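Local coordinates for protein putative phosphoribosyltransferase (Neisseria gonorrhoeae, PDB 5VOG) that binds the alarmone ppGpp and, judging from its family, probably acts as a glycosyltransferase of the phosphoribosyltransferase type, at residues Y15-I20 with L169-H174; R22-L27 with R56-I61. All blocks are in the same frame, centred on the assembly; numbering follows the deposited sequence. Where two conformers were deposited one is given.

Interaction 1: residues Y15-I20 with L169-H174; sequences YTYDDI and LDIDEH
Ile171 and His174, one turn apart on helix 171-179, reach across to Tyr17 and Tyr15 where helix 17-33 begins, so two capped helix N-termini are joined in a chain that probably has the type I phosphoribosyltransferase fold of its family. Asp170 is the N-cap of the later helix: its OD1 accepts from Glu173 N (3.2 Å), met from above the carboxylate plane, and only weakly from Asp172 N. Ile171, in the first turn, holds CG1 anti to the backbone N (chi1 -168°) and thereby carries CD1 toward the tyrosine, ending 4.0 Å from CE2 of Tyr17. The two side chains cross at about a right angle, an apolar contact with the methyl approaching the ring obliquely. The Tyr17 hydroxyl is hydrogen-bonded to His21 of the second subunit, and its ring meets Tyr17 of that subunit, which places this junction beside the dimer interface. Asp172 also faces that interface, salt-bridged to Arg22 of the second subunit. His174 supplies the polar link. Its imidazole packs against Trp14 and Ala168, and NE2 is the donor, the carbonyl O of Tyr15 being able only to accept. On the other segment, Thr16 and Asp19 form a capping box: Asp19 N donates to Thr16 OG1 (2.9 Å) and Thr16 N to Asp19 OD2 (2.9 Å). The residue just before this cap is thus tied to the C-terminal helix by a bond of 2.7 Å from His174 NE2 to Tyr15 O, nearly straight at 177°, lying in the imidazole plane but reaching the oxygen from above the carbonyl plane.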
loop_
_atom_site.group_PDB
_atom_site.type_symbol
_atom_site.label_atom_id
_atom_site.label_comp_id
_atom_site.label_asym_id
_atom_site.label_seq_id
_atom_site.Cartn_x
_atom_site.Cartn_y
_atom_site.Cartn_z
ATOM N N TYR A 15 -0.321 1.620 18.370
ATOM C CA TYR A 15 -0.064 2.909 17.748
ATOM C C TYR A 15 -1.258 3.310 16.898
ATOM O O TYR A 15 -1.797 2.488 16.152
ATOM C CB TYR A 15 1.189 2.879 16.853
ATOM C CG TYR A 15 2.498 2.664 17.572
ATOM C CD1 TYR A 15 2.958 3.570 18.523
ATOM C CD2 TYR A 15 3.299 1.570 17.269
ATOM C CE1 TYR A 15 4.170 3.374 19.165
ATOM C CE2 TYR A 15 4.515 1.371 17.899
ATOM C CZ TYR A 15 4.943 2.270 18.846
ATOM O OH TYR A 15 6.159 2.062 19.465
ATOM N N THR A 16 -1.658 4.575 16.996
ATOM C CA THR A 16 -2.711 5.079 16.128
ATOM C C THR A 16 -2.161 5.324 14.723
ATOM O O THR A 16 -0.950 5.396 14.506
ATOM C CB THR A 16 -3.310 6.379 16.680
ATOM O OG1 THR A 16 -2.336 7.429 16.599
ATOM C CG2 THR A 16 -3.761 6.210 18.133
ATOM N N TYR A 17 -3.076 5.455 13.756
ATOM C CA TYR A 17 -2.658 5.862 12.418
ATOM C C TYR A 17 -1.873 7.164 12.467
ATOM O O TYR A 17 -0.837 7.298 11.811
ATOM C CB TYR A 17 -3.866 6.033 11.495
ATOM C CG TYR A 17 -4.456 4.758 10.929
ATOM C CD1 TYR A 17 -3.772 4.016 9.965
ATOM C CD2 TYR A 17 -5.721 4.322 11.317
ATOM C CE1 TYR A 17 -4.316 2.853 9.437
ATOM C CE2 TYR A 17 -6.275 3.162 10.788
ATOM C CZ TYR A 17 -5.571 2.432 9.849
ATOM O OH TYR A 17 -6.119 1.277 9.318
ATOM N N ASP A 18 -2.352 8.137 13.249
ATOM C CA ASP A 18 -1.674 9.428 13.327
ATOM C C ASP A 18 -0.300 9.304 13.976
ATOM O O ASP A 18 0.646 9.982 13.554
ATOM C CB ASP A 18 -2.522 10.430 14.102
ATOM C CG ASP A 18 -3.760 10.884 13.335
ATOM O OD1 ASP A 18 -3.893 10.549 12.141
ATOM O OD2 ASP A 18 -4.605 11.581 13.934
ATOM N N ASP A 19 -0.176 8.472 15.020
ATOM C CA ASP A 19 1.137 8.202 15.608
ATOM C C ASP A 19 2.127 7.790 14.528
ATOM O O ASP A 19 3.269 8.264 14.486
ATOM C CB ASP A 19 1.062 7.079 16.653
ATOM C CG ASP A 19 0.370 7.479 17.942
ATOM O OD1 ASP A 19 0.384 8.671 18.329
ATOM O OD2 ASP A 19 -0.161 6.551 18.594
ATOM N N ILE A 20 1.699 6.885 13.650
ATOM C CA ILE A 20 2.595 6.347 12.637
ATOM C C ILE A 20 2.896 7.397 11.577
ATOM O O ILE A 20 4.044 7.551 11.145
ATOM C CB ILE A 20 1.970 5.066 12.053
ATOM C CG1 ILE A 20 2.076 3.962 13.120
ATOM C CG2 ILE A 20 2.605 4.675 10.707
ATOM C CD1 ILE A 20 1.274 2.713 12.803
ATOM N N LEU A 169 -9.763 -4.666 14.121
ATOM C CA LEU A 169 -11.172 -4.867 13.803
ATOM C C LEU A 169 -12.032 -3.758 14.397
ATOM O O LEU A 169 -13.031 -3.348 13.793
ATOM C CB LEU A 169 -11.639 -6.235 14.298
ATOM C CG LEU A 169 -10.999 -7.443 13.611
ATOM C CD1 LEU A 169 -11.499 -8.730 14.262
ATOM C CD2 LEU A 169 -11.293 -7.445 12.120
ATOM N N ASP A 170 -11.651 -3.251 15.571
ATOM C CA ASP A 170 -12.371 -2.196 16.287
ATOM C C ASP A 170 -11.392 -1.047 16.514
ATOM O O ASP A 170 -10.618 -1.068 17.475
ATOM C CB ASP A 170 -12.935 -2.735 17.603
ATOM C CG ASP A 170 -13.705 -1.690 18.402
ATOM O OD1 ASP A 170 -13.696 -0.497 18.042
ATOM O OD2 ASP A 170 -14.335 -2.080 19.406
ATOM N N ILE A 171 -11.428 -0.036 15.640
ATOM C CA ILE A 171 -10.429 1.029 15.717
ATOM C C ILE A 171 -10.611 1.862 16.985
ATOM O O ILE A 171 -9.640 2.433 17.502
ATOM C CB ILE A 171 -10.472 1.895 14.440
ATOM C CG1 ILE A 171 -9.258 2.828 14.353
ATOM C CG2 ILE A 171 -11.773 2.688 14.356
ATOM C CD1 ILE A 171 -7.900 2.120 14.235
ATOM N N ASP A 172 -11.837 1.948 17.513
ATOM C CA ASP A 172 -12.039 2.677 18.761
ATOM C C ASP A 172 -11.353 1.979 19.924
ATOM O O ASP A 172 -10.714 2.632 20.759
ATOM C CB ASP A 172 -13.530 2.838 19.052
ATOM C CG ASP A 172 -14.215 3.764 18.076
ATOM O OD1 ASP A 172 -13.724 4.896 17.883
ATOM O OD2 ASP A 172 -15.237 3.353 17.494
ATOM N N GLU A 173 -11.486 0.656 20.010
ATOM C CA GLU A 173 -10.806 -0.072 21.074
ATOM C C GLU A 173 -9.299 -0.029 20.878
ATOM O O GLU A 173 -8.543 0.104 21.851
ATOM C CB GLU A 173 -11.306 -1.515 21.129
ATOM C CG GLU A 173 -10.624 -2.376 22.187
ATOM C CD GLU A 173 -10.952 -1.964 23.622
ATOM O OE1 GLU A 173 -11.754 -1.028 23.838
ATOM O OE2 GLU A 173 -10.402 -2.592 24.551
ATOM N N HIS A 174 -8.850 -0.125 19.624
ATOM C CA HIS A 174 -7.433 0.005 19.319
ATOM C C HIS A 174 -6.890 1.341 19.811
ATOM O O HIS A 174 -5.828 1.399 20.444
ATOM C CB HIS A 174 -7.211 -0.145 17.813
ATOM C CG HIS A 174 -5.794 0.078 17.399
ATOM N ND1 HIS A 174 -4.882 -0.949 17.277
ATOM C CD2 HIS A 174 -5.119 1.218 17.114
ATOM C CE1 HIS A 174 -3.709 -0.452 16.925
ATOM N NE2 HIS A 174 -3.825 0.861 16.825
#

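Interaction 2: residues R22-L27 with R56-I61; sequences RVIKAL and RCFLEI. With G4P (guanosine-5',3'-tetraphosphate), chain D.
Phe58 lays one face of its ring against Lys25. CA of Lys25 stands 3.9 Å from the ring centroid, only 15° off the ring normal, a CH-pi contact between helices 17-33 and 49-59. Lys25 CG, anti to its own N (chi1 -178°), starts an extended chain that crosses the phenylalanine side chain at about a right angle. CB lies 3.5 Å from Phe58 CZ, and the chain then runs out over the CE1 side, CG being 3.5 Å from Phe58 CE1. Ile24 approaches obliquely, its CG2 4.2 Å from Phe58 CD2, and the same side chain also touches Pro51, Met54 and Leu55 of helix 49-59. The other ring face is backed by SG of the preceding Cys57. Beyond the ring, Lys25 NZ is hydrogen-bonded to Leu169 O of the second subunit, and Phe58 also packs on that Leu169. Arg56 takes no part in this seam; its guanidinium grips ppGpp, NH1 donating to O2D (2.9 Å) and NH2 to O3D (2.8 Å), two prongs in its plane on the terminal phosphate of the 3' arm. The same nucleotide is also hydrogen-bonded to Tyr70 and Ser110 of the second subunit, so it bridges the dimer. The seam itself is apolar, using the aliphatic part of Lys25 while its ammonium serves the neighbouring chain, and the charge of Arg56 probably helps offset that of the phosphate.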
loop_
_atom_site.group_PDB
_atom_site.type_symbol
_atom_site.label_atom_id
_atom_site.label_comp_id
_atom_site.label_asym_id
_atom_site.label_seq_id
_atom_site.Cartn_x
_atom_site.Cartn_y
_atom_site.Cartn_z
ATOM N N ARG A 22 3.127 10.570 12.026
ATOM C CA ARG A 22 4.122 11.490 12.575
ATOM C C ARG A 22 5.525 10.893 12.519
ATOM O O ARG A 22 6.502 11.606 12.252
ATOM C CB ARG A 22 3.754 11.865 14.012
ATOM C CG ARG A 22 2.413 12.573 14.157
ATOM C CD ARG A 22 2.030 12.768 15.620
ATOM N NE ARG A 22 0.622 13.139 15.767
ATOM C CZ ARG A 22 0.167 14.388 15.724
ATOM N NH1 ARG A 22 1.007 15.399 15.538
ATOM N NH2 ARG A 22 -1.129 14.630 15.866
ATOM N N VAL A 23 5.652 9.588 12.779
ATOM C CA VAL A 23 6.958 8.939 12.675
ATOM C C VAL A 23 7.441 8.948 11.229
ATOM O O VAL A 23 8.622 9.189 10.958
ATOM C CB VAL A 23 6.901 7.508 13.243
ATOM C CG1 VAL A 23 8.213 6.764 12.974
ATOM C CG2 VAL A 23 6.618 7.530 14.734
ATOM N N ILE A 24 6.539 8.682 10.279
ATOM C CA ILE A 24 6.919 8.678 8.867
ATOM C C ILE A 24 7.435 10.051 8.434
ATOM O O ILE A 24 8.411 10.150 7.681
ATOM C CB ILE A 24 5.734 8.216 7.997
ATOM C CG1 ILE A 24 5.399 6.741 8.253
ATOM C CG2 ILE A 24 6.034 8.460 6.523
ATOM C CD1 ILE A 24 6.465 5.761 7.735
ATOM N N LYS A 25 6.785 11.130 8.888
ATOM C CA LYS A 25 7.289 12.469 8.589
ATOM C C LYS A 25 8.722 12.639 9.086
ATOM O O LYS A 25 9.587 13.162 8.369
ATOM C CB LYS A 25 6.379 13.524 9.219
ATOM C CG LYS A 25 6.788 14.962 8.932
ATOM C CD LYS A 25 5.767 15.956 9.462
ATOM C CE LYS A 25 6.126 17.383 9.077
ATOM N NZ LYS A 25 5.094 18.360 9.541
ATOM N N ALA A 26 8.997 12.179 10.307
ATOM C CA ALA A 26 10.350 12.281 10.848
ATOM C C ALA A 26 11.317 11.376 10.091
ATOM O O ALA A 26 12.490 11.730 9.902
ATOM C CB ALA A 26 10.333 11.930 12.332
ATOM N N LEU A 27 10.850 10.201 9.669
ATOM C CA LEU A 27 11.688 9.300 8.883
ATOM C C LEU A 27 12.077 9.934 7.554
ATOM O O LEU A 27 13.236 9.851 7.129
ATOM C CB LEU A 27 10.951 7.977 8.662
ATOM C CG LEU A 27 11.580 6.911 7.762
ATOM C CD1 LEU A 27 12.967 6.501 8.269
ATOM C CD2 LEU A 27 10.665 5.707 7.694
ATOM N N ARG A 56 5.307 8.690 0.705
ATOM C CA ARG A 56 5.208 9.413 -0.561
ATOM C C ARG A 56 4.734 10.843 -0.355
ATOM O O ARG A 56 5.066 11.727 -1.154
ATOM C CB ARG A 56 4.271 8.689 -1.533
ATOM C CG ARG A 56 4.567 9.000 -2.986
ATOM C CD ARG A 56 3.568 8.336 -3.926
ATOM N NE ARG A 56 2.364 9.146 -4.080
ATOM C CZ ARG A 56 1.354 8.850 -4.894
ATOM N NH1 ARG A 56 1.371 7.735 -5.610
ATOM N NH2 ARG A 56 0.312 9.666 -4.976
ATOM N N CYS A 57 3.963 11.086 0.706
ATOM C CA CYS A 57 3.539 12.444 1.029
ATOM C C CYS A 57 4.736 13.370 1.170
ATOM O O CYS A 57 4.684 14.541 0.767
ATOM C CB CYS A 57 2.730 12.428 2.323
ATOM S SG CYS A 57 2.095 14.017 2.827
ATOM N N PHE A 58 5.831 12.853 1.722
ATOM C CA PHE A 58 7.000 13.651 2.039
ATOM C C PHE A 58 8.142 13.485 1.049
ATOM O O PHE A 58 8.921 14.422 0.875
ATOM C CB PHE A 58 7.477 13.302 3.451
ATOM C CG PHE A 58 6.406 13.480 4.487
ATOM C CD1 PHE A 58 6.100 14.745 4.969
ATOM C CD2 PHE A 58 5.683 12.395 4.957
ATOM C CE1 PHE A 58 5.093 14.921 5.901
ATOM C CE2 PHE A 58 4.675 12.564 5.887
ATOM C CZ PHE A 58 4.384 13.828 6.365
ATOM N N LEU A 59 8.250 12.340 0.375
ATOM C CA LEU A 59 9.346 12.123 -0.566
ATOM C C LEU A 59 8.956 12.329 -2.023
ATOM O O LEU A 59 9.831 12.624 -2.845
ATOM C CB LEU A 59 9.931 10.719 -0.398
ATOM C CG LEU A 59 10.582 10.397 0.949
ATOM C CD1 LEU A 59 11.225 9.022 0.866
ATOM C CD2 LEU A 59 11.619 11.451 1.347
ATOM N N GLU A 60 7.679 12.159 -2.364
ATOM C CA GLU A 60 7.146 12.440 -3.700
ATOM C C GLU A 60 7.921 11.707 -4.794
ATOM O O GLU A 60 8.391 12.302 -5.769
ATOM C CB GLU A 60 7.105 13.944 -3.967
ATOM C CG GLU A 60 6.204 14.690 -2.994
ATOM C CD GLU A 60 5.752 16.032 -3.524
ATOM O OE1 GLU A 60 4.727 16.080 -4.240
ATOM O OE2 GLU A 60 6.423 17.038 -3.227
ATOM N N ILE A 61 8.040 10.393 -4.624
ATOM C CA ILE A 61 8.638 9.505 -5.617
ATOM C C ILE A 61 7.716 8.300 -5.775
ATOM O O ILE A 61 6.998 7.945 -4.827
ATOM C CB ILE A 61 10.069 9.089 -5.224
ATOM C CG1 ILE A 61 10.095 8.443 -3.832
ATOM C CG2 ILE A 61 11.009 10.289 -5.271
ATOM C CD1 ILE A 61 11.486 8.030 -3.373
HETATM P PB G4P D . -10.744 6.437 -11.409
HETATM O O1B G4P D . -10.589 5.716 -12.653
HETATM O O2B G4P D . -12.067 7.223 -11.266
HETATM O O3B G4P D . -10.564 5.481 -10.187
HETATM O O3A G4P D . -9.547 7.468 -11.198
HETATM P PA G4P D . -9.033 8.668 -12.103
HETATM O O1A G4P D . -8.318 8.172 -13.299
HETATM O O2A G4P D . -10.179 9.602 -12.399
HETATM O "O5'" G4P D . -8.065 9.417 -11.054
HETATM C "C5'" G4P D . -6.951 10.230 -11.469
HETATM C "C4'" G4P D . -6.288 10.781 -10.235
HETATM O "O4'" G4P D . -7.131 11.771 -9.621
HETATM C "C3'" G4P D . -5.995 9.738 -9.150
HETATM O "O3'" G4P D . -4.577 9.744 -8.879
HETATM C "C2'" G4P D . -6.788 10.193 -7.922
HETATM O "O2'" G4P D . -6.108 9.981 -6.685
HETATM C "C1'" G4P D . -6.982 11.677 -8.222
HETATM N N9 G4P D . -8.201 12.209 -7.610
HETATM C C8 G4P D . -9.455 12.235 -8.162
HETATM N N7 G4P D . -10.356 12.761 -7.366
HETATM C C5 G4P D . -9.648 13.099 -6.221
HETATM C C6 G4P D . -10.066 13.720 -5.002
HETATM O O6 G4P D . -11.201 14.098 -4.701
HETATM N N1 G4P D . -9.018 13.891 -4.118
HETATM C C2 G4P D . -7.720 13.516 -4.352
HETATM N N2 G4P D . -6.830 13.778 -3.390
HETATM N N3 G4P D . -7.317 12.938 -5.480
HETATM C C4 G4P D . -8.320 12.762 -6.362
HETATM P PC G4P D . -3.538 8.928 -9.748
HETATM O O1C G4P D . -3.178 9.672 -10.986
HETATM O O2C G4P D . -4.186 7.589 -9.978
HETATM O O3C G4P D . -2.281 8.730 -8.788
HETATM P PD G4P D . -2.032 7.926 -7.433
HETATM O O1D G4P D . -3.158 6.953 -7.314
HETATM O O2D G4P D . -0.660 7.237 -7.615
HETATM O O3D G4P D . -1.970 8.972 -6.350
#

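In the fold
Helix 17-33 serves both contacts: its N-terminal turn meets helix 171-179 in interaction 1, and the following turns lie against helix 49-59 in interaction 2. The two centres are 19 Å apart. Along the chain, interaction 2 is nested inside the long loop closed by interaction 1, which spans almost the whole phosphoribosyltransferase domain, with all eight strands of its main mixed sheet. Each contact touches the second subunit, and across the dimer segment 22-27 of one chain meets segment 169-174 of the other. Intrachain helix packing and dimer assembly thus meet along helix 17-33, with helix 49-59 reaching onward to ppGpp.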